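Local coordinates for protein proline dehydrogenase (Bradyrhizobium japonicum USDA 110, PDB 3HAZ) that probably oxidises proline to glutamate in two steps, with an FAD-dependent proline dehydrogenase and an NAD-dependent aldehyde dehydrogenase joined in one chain, at residues 627-632 and 972-977; 564-569 and 672-677; 557-562 and 650-655. All coordinates share one frame; numbering follows the deposited sequence.

Contact 1: residues 627-632 and 972-977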
# COMPACT_ATOMS: atom_id res chain seq x y z
N LYS A 627 -14.17 -19.99 -7.21
CA LYS A 627 -13.51 -19.74 -5.94
C LYS A 627 -13.21 -21.05 -5.23
O LYS A 627 -12.14 -21.24 -4.68
CB LYS A 627 -14.39 -18.88 -5.03
CG LYS A 627 -14.41 -17.39 -5.36
CD LYS A 627 -15.31 -16.64 -4.38
CE LYS A 627 -15.47 -15.17 -4.74
NZ LYS A 627 -16.42 -14.45 -3.83
N LEU A 628 -14.19 -21.95 -5.24
CA LEU A 628 -14.06 -23.19 -4.48
C LEU A 628 -13.26 -24.27 -5.21
O LEU A 628 -12.43 -24.95 -4.60
CB LEU A 628 -15.45 -23.74 -4.12
CG LEU A 628 -15.46 -24.89 -3.12
CD1 LEU A 628 -14.53 -24.60 -1.96
CD2 LEU A 628 -16.88 -25.16 -2.61
N PHE A 629 -13.50 -24.44 -6.50
CA PHE A 629 -12.93 -25.57 -7.24
C PHE A 629 -11.82 -25.14 -8.20
O PHE A 629 -11.25 -25.97 -8.90
CB PHE A 629 -14.02 -26.33 -7.99
CG PHE A 629 -15.21 -26.68 -7.14
CD1 PHE A 629 -16.46 -26.15 -7.42
CD2 PHE A 629 -15.08 -27.53 -6.05
CE1 PHE A 629 -17.56 -26.46 -6.63
CE2 PHE A 629 -16.17 -27.86 -5.26
CZ PHE A 629 -17.41 -27.32 -5.55
N GLY A 630 -11.52 -23.84 -8.23
CA GLY A 630 -10.59 -23.29 -9.19
C GLY A 630 -9.15 -23.71 -8.95
O GLY A 630 -8.40 -23.96 -9.89
N SER A 631 -8.76 -23.78 -7.69
CA SER A 631 -7.43 -24.25 -7.33
C SER A 631 -7.43 -24.85 -5.94
O SER A 631 -8.33 -24.60 -5.14
CB SER A 631 -6.42 -23.11 -7.41
OG SER A 631 -6.75 -22.08 -6.49
N GLU A 632 -6.41 -25.65 -5.66
CA GLU A 632 -6.26 -26.29 -4.36
C GLU A 632 -5.95 -25.26 -3.30
O GLU A 632 -5.59 -24.12 -3.60
CB GLU A 632 -5.13 -27.32 -4.42
CG GLU A 632 -3.78 -26.74 -4.80
CD GLU A 632 -2.74 -27.81 -5.11
OE1 GLU A 632 -3.14 -28.91 -5.55
OE2 GLU A 632 -1.54 -27.54 -4.91
N HIS A 972 -22.31 -21.63 1.22
CA HIS A 972 -22.01 -22.95 1.80
C HIS A 972 -22.63 -24.10 1.01
O HIS A 972 -22.57 -25.25 1.43
CB HIS A 972 -22.48 -23.02 3.26
CG HIS A 972 -21.86 -21.97 4.13
ND1 HIS A 972 -20.59 -22.09 4.63
CD2 HIS A 972 -22.34 -20.79 4.58
CE1 HIS A 972 -20.31 -21.02 5.36
NE2 HIS A 972 -21.35 -20.22 5.34
N TYR A 973 -23.21 -23.78 -0.14
CA TYR A 973 -23.99 -24.76 -0.91
C TYR A 973 -23.14 -25.75 -1.70
O TYR A 973 -23.33 -26.97 -1.60
CB TYR A 973 -24.92 -24.02 -1.86
CG TYR A 973 -26.08 -24.83 -2.41
CD1 TYR A 973 -27.07 -25.33 -1.57
CD2 TYR A 973 -26.20 -25.06 -3.78
CE1 TYR A 973 -28.14 -26.06 -2.07
CE2 TYR A 973 -27.26 -25.78 -4.29
CZ TYR A 973 -28.23 -26.28 -3.44
OH TYR A 973 -29.28 -26.99 -3.95
N LEU A 974 -22.21 -25.23 -2.51
CA LEU A 974 -21.47 -26.06 -3.46
C LEU A 974 -20.62 -27.14 -2.78
O LEU A 974 -20.53 -28.26 -3.28
CB LEU A 974 -20.61 -25.20 -4.38
CG LEU A 974 -21.39 -24.32 -5.37
CD1 LEU A 974 -20.46 -23.65 -6.37
CD2 LEU A 974 -22.45 -25.13 -6.09
N ALA A 975 -20.01 -26.79 -1.66
CA ALA A 975 -19.11 -27.70 -0.95
C ALA A 975 -19.80 -29.02 -0.62
O ALA A 975 -19.17 -30.07 -0.64
CB ALA A 975 -18.58 -27.05 0.32
N ARG A 976 -21.09 -28.95 -0.30
CA ARG A 976 -21.85 -30.16 0.03
C ARG A 976 -21.93 -31.16 -1.13
O ARG A 976 -22.12 -32.36 -0.91
CB ARG A 976 -23.26 -29.78 0.49
CG ARG A 976 -23.97 -30.88 1.24
CD ARG A 976 -23.42 -31.03 2.64
NE ARG A 976 -24.16 -32.04 3.38
CZ ARG A 976 -23.76 -33.30 3.54
NH1 ARG A 976 -22.61 -33.70 3.02
NH2 ARG A 976 -24.50 -34.15 4.23
N PHE A 977 -21.79 -30.67 -2.36
CA PHE A 977 -21.87 -31.53 -3.55
C PHE A 977 -20.53 -32.17 -3.88
O PHE A 977 -20.43 -32.96 -4.82
CB PHE A 977 -22.36 -30.75 -4.77
CG PHE A 977 -23.78 -30.28 -4.67
CD1 PHE A 977 -24.10 -29.10 -4.00
CD2 PHE A 977 -24.81 -31.00 -5.26
CE1 PHE A 977 -25.41 -28.65 -3.91
CE2 PHE A 977 -26.13 -30.56 -5.18
CZ PHE A 977 -26.43 -29.38 -4.51

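Contact 2: residues 564-569 and 672-677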
# COMPACT_ATOMS: atom_id res chain seq x y z
N ALA A 564 -16.55 -39.59 -14.79
CA ALA A 564 -15.08 -39.54 -14.87
C ALA A 564 -14.56 -38.33 -15.65
O ALA A 564 -13.69 -37.59 -15.17
CB ALA A 564 -14.53 -40.84 -15.47
N GLY A 565 -15.07 -38.14 -16.86
CA GLY A 565 -14.67 -37.02 -17.69
C GLY A 565 -15.15 -35.65 -17.20
O GLY A 565 -14.42 -34.66 -17.27
N TRP A 566 -16.40 -35.58 -16.73
CA TRP A 566 -16.93 -34.29 -16.28
C TRP A 566 -16.20 -33.82 -15.03
O TRP A 566 -15.79 -32.67 -14.93
CB TRP A 566 -18.44 -34.36 -16.01
CG TRP A 566 -19.02 -33.05 -15.60
CD1 TRP A 566 -19.65 -32.76 -14.42
CD2 TRP A 566 -19.00 -31.82 -16.35
NE1 TRP A 566 -20.04 -31.44 -14.40
CE2 TRP A 566 -19.65 -30.85 -15.57
CE3 TRP A 566 -18.50 -31.47 -17.61
CZ2 TRP A 566 -19.82 -29.53 -16.01
CZ3 TRP A 566 -18.67 -30.16 -18.04
CH2 TRP A 566 -19.32 -29.21 -17.25
N SER A 567 -16.03 -34.73 -14.08
CA SER A 567 -15.36 -34.40 -12.83
C SER A 567 -13.96 -33.86 -13.09
O SER A 567 -13.46 -33.04 -12.32
CB SER A 567 -15.28 -35.62 -11.92
OG SER A 567 -14.37 -36.57 -12.45
N ARG A 568 -13.32 -34.34 -14.16
CA ARG A 568 -11.95 -33.95 -14.47
C ARG A 568 -11.87 -32.77 -15.44
O ARG A 568 -10.78 -32.30 -15.77
CB ARG A 568 -11.17 -35.15 -15.02
CG ARG A 568 -10.87 -36.21 -13.98
CD ARG A 568 -10.39 -37.51 -14.61
NE ARG A 568 -10.05 -38.50 -13.59
CZ ARG A 568 -10.95 -39.20 -12.89
NH1 ARG A 568 -10.54 -40.08 -11.98
NH2 ARG A 568 -12.24 -39.03 -13.11
N THR A 569 -13.03 -32.31 -15.90
CA THR A 569 -13.06 -31.06 -16.67
C THR A 569 -12.72 -29.87 -15.77
O THR A 569 -13.26 -29.74 -14.68
CB THR A 569 -14.44 -30.87 -17.33
OG1 THR A 569 -14.68 -31.95 -18.24
CG2 THR A 569 -14.51 -29.54 -18.08
N ALA A 672 -25.71 -26.61 -9.62
CA ALA A 672 -24.86 -26.73 -8.44
C ALA A 672 -24.09 -28.05 -8.47
O ALA A 672 -22.87 -28.07 -8.32
CB ALA A 672 -25.68 -26.63 -7.17
N ALA A 673 -24.83 -29.15 -8.65
CA ALA A 673 -24.24 -30.49 -8.72
C ALA A 673 -23.22 -30.58 -9.85
O ALA A 673 -22.10 -31.06 -9.65
CB ALA A 673 -25.34 -31.54 -8.91
N LEU A 674 -23.61 -30.11 -11.03
CA LEU A 674 -22.72 -30.04 -12.18
C LEU A 674 -21.47 -29.22 -11.90
O LEU A 674 -20.35 -29.63 -12.23
CB LEU A 674 -23.45 -29.46 -13.39
CG LEU A 674 -24.48 -30.35 -14.08
CD1 LEU A 674 -25.28 -29.53 -15.09
CD2 LEU A 674 -23.82 -31.56 -14.75
N MET A 675 -21.65 -28.05 -11.28
CA MET A 675 -20.51 -27.17 -11.02
C MET A 675 -19.49 -27.84 -10.10
O MET A 675 -18.28 -27.65 -10.25
CB MET A 675 -20.95 -25.82 -10.43
CG MET A 675 -19.80 -24.83 -10.24
SD MET A 675 -19.07 -24.29 -11.81
CE MET A 675 -17.33 -24.42 -11.40
N ALA A 676 -19.98 -28.64 -9.16
CA ALA A 676 -19.11 -29.32 -8.21
C ALA A 676 -18.36 -30.50 -8.84
O ALA A 676 -17.49 -31.09 -8.21
CB ALA A 676 -19.90 -29.79 -7.01
N GLY A 677 -18.71 -30.83 -10.08
CA GLY A 677 -18.01 -31.88 -10.81
C GLY A 677 -18.75 -33.21 -10.83
O GLY A 677 -18.17 -34.24 -11.16

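Contact 3: residues 557-562 and 650-655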
# COMPACT_ATOMS: atom_id res chain seq x y z
N ALA A 557 -26.71 -45.40 -15.05
CA ALA A 557 -25.52 -46.06 -15.57
C ALA A 557 -24.80 -45.13 -16.55
O ALA A 557 -23.58 -45.01 -16.51
CB ALA A 557 -25.88 -47.38 -16.25
N ALA A 558 -25.56 -44.48 -17.42
CA ALA A 558 -24.99 -43.56 -18.39
C ALA A 558 -24.36 -42.34 -17.71
O ALA A 558 -23.26 -41.91 -18.08
CB ALA A 558 -26.05 -43.14 -19.40
N ALA A 559 -25.06 -41.78 -16.73
CA ALA A 559 -24.51 -40.68 -15.95
C ALA A 559 -23.23 -41.11 -15.25
O ALA A 559 -22.25 -40.38 -15.21
CB ALA A 559 -25.54 -40.17 -14.94
N ARG A 560 -23.25 -42.32 -14.69
CA ARG A 560 -22.09 -42.87 -13.99
C ARG A 560 -20.86 -42.95 -14.89
O ARG A 560 -19.74 -42.63 -14.46
CB ARG A 560 -22.41 -44.26 -13.43
CG ARG A 560 -21.26 -44.91 -12.69
CD ARG A 560 -21.76 -45.95 -11.71
NE ARG A 560 -20.70 -46.40 -10.79
CZ ARG A 560 -20.15 -47.60 -10.82
NH1 ARG A 560 -19.19 -47.92 -9.95
NH2 ARG A 560 -20.54 -48.50 -11.71
N ALA A 561 -21.06 -43.35 -16.14
CA ALA A 561 -19.96 -43.42 -17.10
C ALA A 561 -19.41 -42.04 -17.45
O ALA A 561 -18.21 -41.89 -17.72
CB ALA A 561 -20.39 -44.16 -18.36
N GLY A 562 -20.28 -41.04 -17.44
CA GLY A 562 -19.89 -39.71 -17.84
C GLY A 562 -19.23 -38.91 -16.73
O GLY A 562 -18.66 -37.85 -16.97
N ARG A 650 -18.45 -35.89 -6.40
CA ARG A 650 -18.71 -37.10 -5.62
C ARG A 650 -19.04 -38.29 -6.50
O ARG A 650 -18.69 -39.43 -6.17
CB ARG A 650 -19.86 -36.86 -4.63
CG ARG A 650 -19.50 -36.00 -3.44
CD ARG A 650 -20.68 -35.83 -2.49
NE ARG A 650 -20.25 -35.28 -1.21
CZ ARG A 650 -19.75 -36.01 -0.22
NH1 ARG A 650 -19.65 -37.33 -0.35
NH2 ARG A 650 -19.37 -35.43 0.91
N GLY A 651 -19.73 -38.04 -7.60
CA GLY A 651 -20.23 -39.09 -8.47
C GLY A 651 -21.49 -38.66 -9.19
O GLY A 651 -21.55 -37.55 -9.73
N VAL A 652 -22.50 -39.52 -9.20
CA VAL A 652 -23.78 -39.20 -9.83
C VAL A 652 -24.76 -38.64 -8.81
O VAL A 652 -25.14 -39.31 -7.86
CB VAL A 652 -24.45 -40.44 -10.46
CG1 VAL A 652 -25.85 -40.07 -10.94
CG2 VAL A 652 -23.62 -40.99 -11.60
N PHE A 653 -25.19 -37.40 -9.03
CA PHE A 653 -26.25 -36.84 -8.20
C PHE A 653 -27.61 -37.05 -8.84
O PHE A 653 -27.77 -36.90 -10.05
CB PHE A 653 -26.02 -35.36 -7.92
CG PHE A 653 -25.50 -35.07 -6.54
CD1 PHE A 653 -26.37 -34.70 -5.53
CD2 PHE A 653 -24.15 -35.17 -6.26
CE1 PHE A 653 -25.89 -34.43 -4.25
CE2 PHE A 653 -23.66 -34.90 -4.98
CZ PHE A 653 -24.54 -34.53 -3.98
N VAL A 654 -28.57 -37.42 -8.00
CA VAL A 654 -29.97 -37.43 -8.38
C VAL A 654 -30.59 -36.11 -7.93
O VAL A 654 -30.52 -35.76 -6.75
CB VAL A 654 -30.70 -38.60 -7.70
CG1 VAL A 654 -32.20 -38.55 -7.97
CG2 VAL A 654 -30.10 -39.92 -8.15
N ALA A 655 -31.16 -35.37 -8.87
CA ALA A 655 -31.83 -34.11 -8.56
C ALA A 655 -33.33 -34.25 -8.73
O ALA A 655 -33.81 -34.62 -9.81
CB ALA A 655 -31.29 -32.99 -9.44

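Contact 1: residues 627-632 and 972-977
A chi1 of -169° swings CG of Leu628 opposite its main-chain N, and a chi1 of -50° sets CG of Phe629 opposite its carbonyl carbon; two neighbouring side chains at the end of helix 604-629 thus both reach toward Leu974 and Ala975 in the helix-like turn at 973-976. The same torsions fold Leu628 over its own neighbour: its CG lies 3.7 Å above the plane of the Phe629 ring, offset toward the rim, so the two residues present one joined apolar surface. From it a single methyl of the leucine, CD2, does the touching. It rests on the backbone, 3.7 Å from Ala975 N, and reaches the methyl of Ala975, with Leu628 CD2 to Ala975 CB at 3.9 Å. The alanine suits this place because its short side chain lets the leucine branch settle against the main chain itself.

Phe629 meets Leu974 with the far rim of its ring. Its CE1 is 4.0 Å from Leu974 CB, and CD1 of that leucine touches the same ring carbon, the two side chains meeting at a slant. The carbonyl oxygen of Leu974 lies in the ring plane at the edge, 4.0 Å from Phe629 CZ, where the slightly positive ring hydrogens would face it. A flat aromatic ring suits the place, since it can lie beside Leu974 CB while offering its edge to the oxygen. That oxygen also accepts the backbone bond from Phe977 N, 2.9 Å long, which closes the turn. No hydrogen bond crosses between the segments; van der Waals packing dominates, with a weak electrostatic contribution likely at the ring edge.

Within the aldehyde dehydrogenase part, the contact ties the end of helix 604-629 to the loop leading into strand 978-986. Met647 of strand 641-656 touches both Phe629 and Ala975, while Ala672 of helix 664-675 packs against Leu974.

Contact 2: residues 564-569 and 672-677
Trp566 lays its indole against the end of helix 664-675, meeting Leu674 along the pyrrole edge and Gly677 near CD1. The indole N-H is spent on a backbone acceptor: Trp566 NE1 donates to Leu674 O over 2.8 Å, a bent bond with an angle of 144° at the hydrogen and the oxygen somewhat out of the ring plane. The anti setting of CG to the backbone N (chi1 -178°) carries the ring outward from helix 549-567 to this carbonyl. Leu674 adds a methyl, its CD2 standing 3.8 Å from Trp566 NE1, so the buried polar group is flanked by hydrocarbon.

Leu674 O has a second donor in Gly677 N, 3.0 Å away, and the two N-H groups arrive from opposite faces of the carbonyl plane. The second bond belongs to a Schellman motif, the turn that closes helix 664-675, in which Gly677 takes a positive phi of 101°. A CB there would be jammed against the preceding carbonyl oxygen and would lie right beside Ser567 CA. The two backbones approach closely here, with Gly677 O 3.3 Å from Ser567 CA and the CA atoms of these two residues 4.2 Å apart. A phenylalanine in place of Trp566 would probably cost Leu674 O the indole bond, the one hydrogen bond between the two segments, and open a gap where the larger ring had lain.

Pro705 and Arg574 also pack on the indole, and Arg574 NE binds Met675 O, a further carbonyl of the same helix end. On the outer side, Arg568 NE makes a salt bridge to Asp933 of a neighbouring subunit.

Contact 3: residues 557-562 and 650-655
Val652 packs beneath Ala559 and Arg560, where helix 549-567 lies against strand 641-656 in the mixed sheet of the aldehyde dehydrogenase fold; the strand belongs to the Rossmann-like part that binds NAD, and Lys683, an NAD-binding residue, is about 11 Å from Val652 between side chains.

The apolar contacts come from the two methyls of the valine. CG1, anti to the backbone N (chi1 173°), leans on Ala559, with Val652 CG1 to Ala559 CB at 4.0 Å. CG2 reaches the same methyl, at 3.9 Å from Ala559 CB, so the alanine sits over the fork of the valine. Arg560 adds only the base of its side chain, its CB 3.9 Å from Val652 CG2. Alanine suits its position because its single methyl lets the helix lie close to the sheet. Val681 and Tyr710, on two further strands, also touch Ala559, which is therefore part of the buried layer between helix and sheet. Valine, branched at CB and at home in a strand, offers a broad, short surface to this helix.

Polar bonds hold the flanks instead of crossing between the two segments. Val652 pairs through its backbone with Ala729, and Ala559 O accepts from the hydroxyl of Ser679 at the start of strand 679-683. The extended chain of Arg560 runs away from the valine to a long, weak ion pair with Asp727.

The remaining contact joins side chain to backbone: CG2 of Val652 rests on the helix main chain, 3.4 Å from both Arg560 N and Arg560 CA.

In the fold
All three contacts lie within the aldehyde dehydrogenase part and away from the chain's centre. Contacts 2 and 3 are buried, whereas contact 1 is only partly so. Contacts 2 and 3 share helix 549-567: contact 3 sets its middle on strand 641-656, and contact 2 fastens its last turn to helix 664-675, which follows that strand. Contact 1 adds helix 604-629 and the loop before strand 978-986, and meets contact 2 where Phe629 and Phe977 pack on Ala676. Phe977 also touches Phe653 of contact 3. Contacts 1 and 3 have no hydrogen bond between their segments and rest mostly on apolar packing, while contact 2, at a helix end, adds an indole N-H as second donor to a carbonyl.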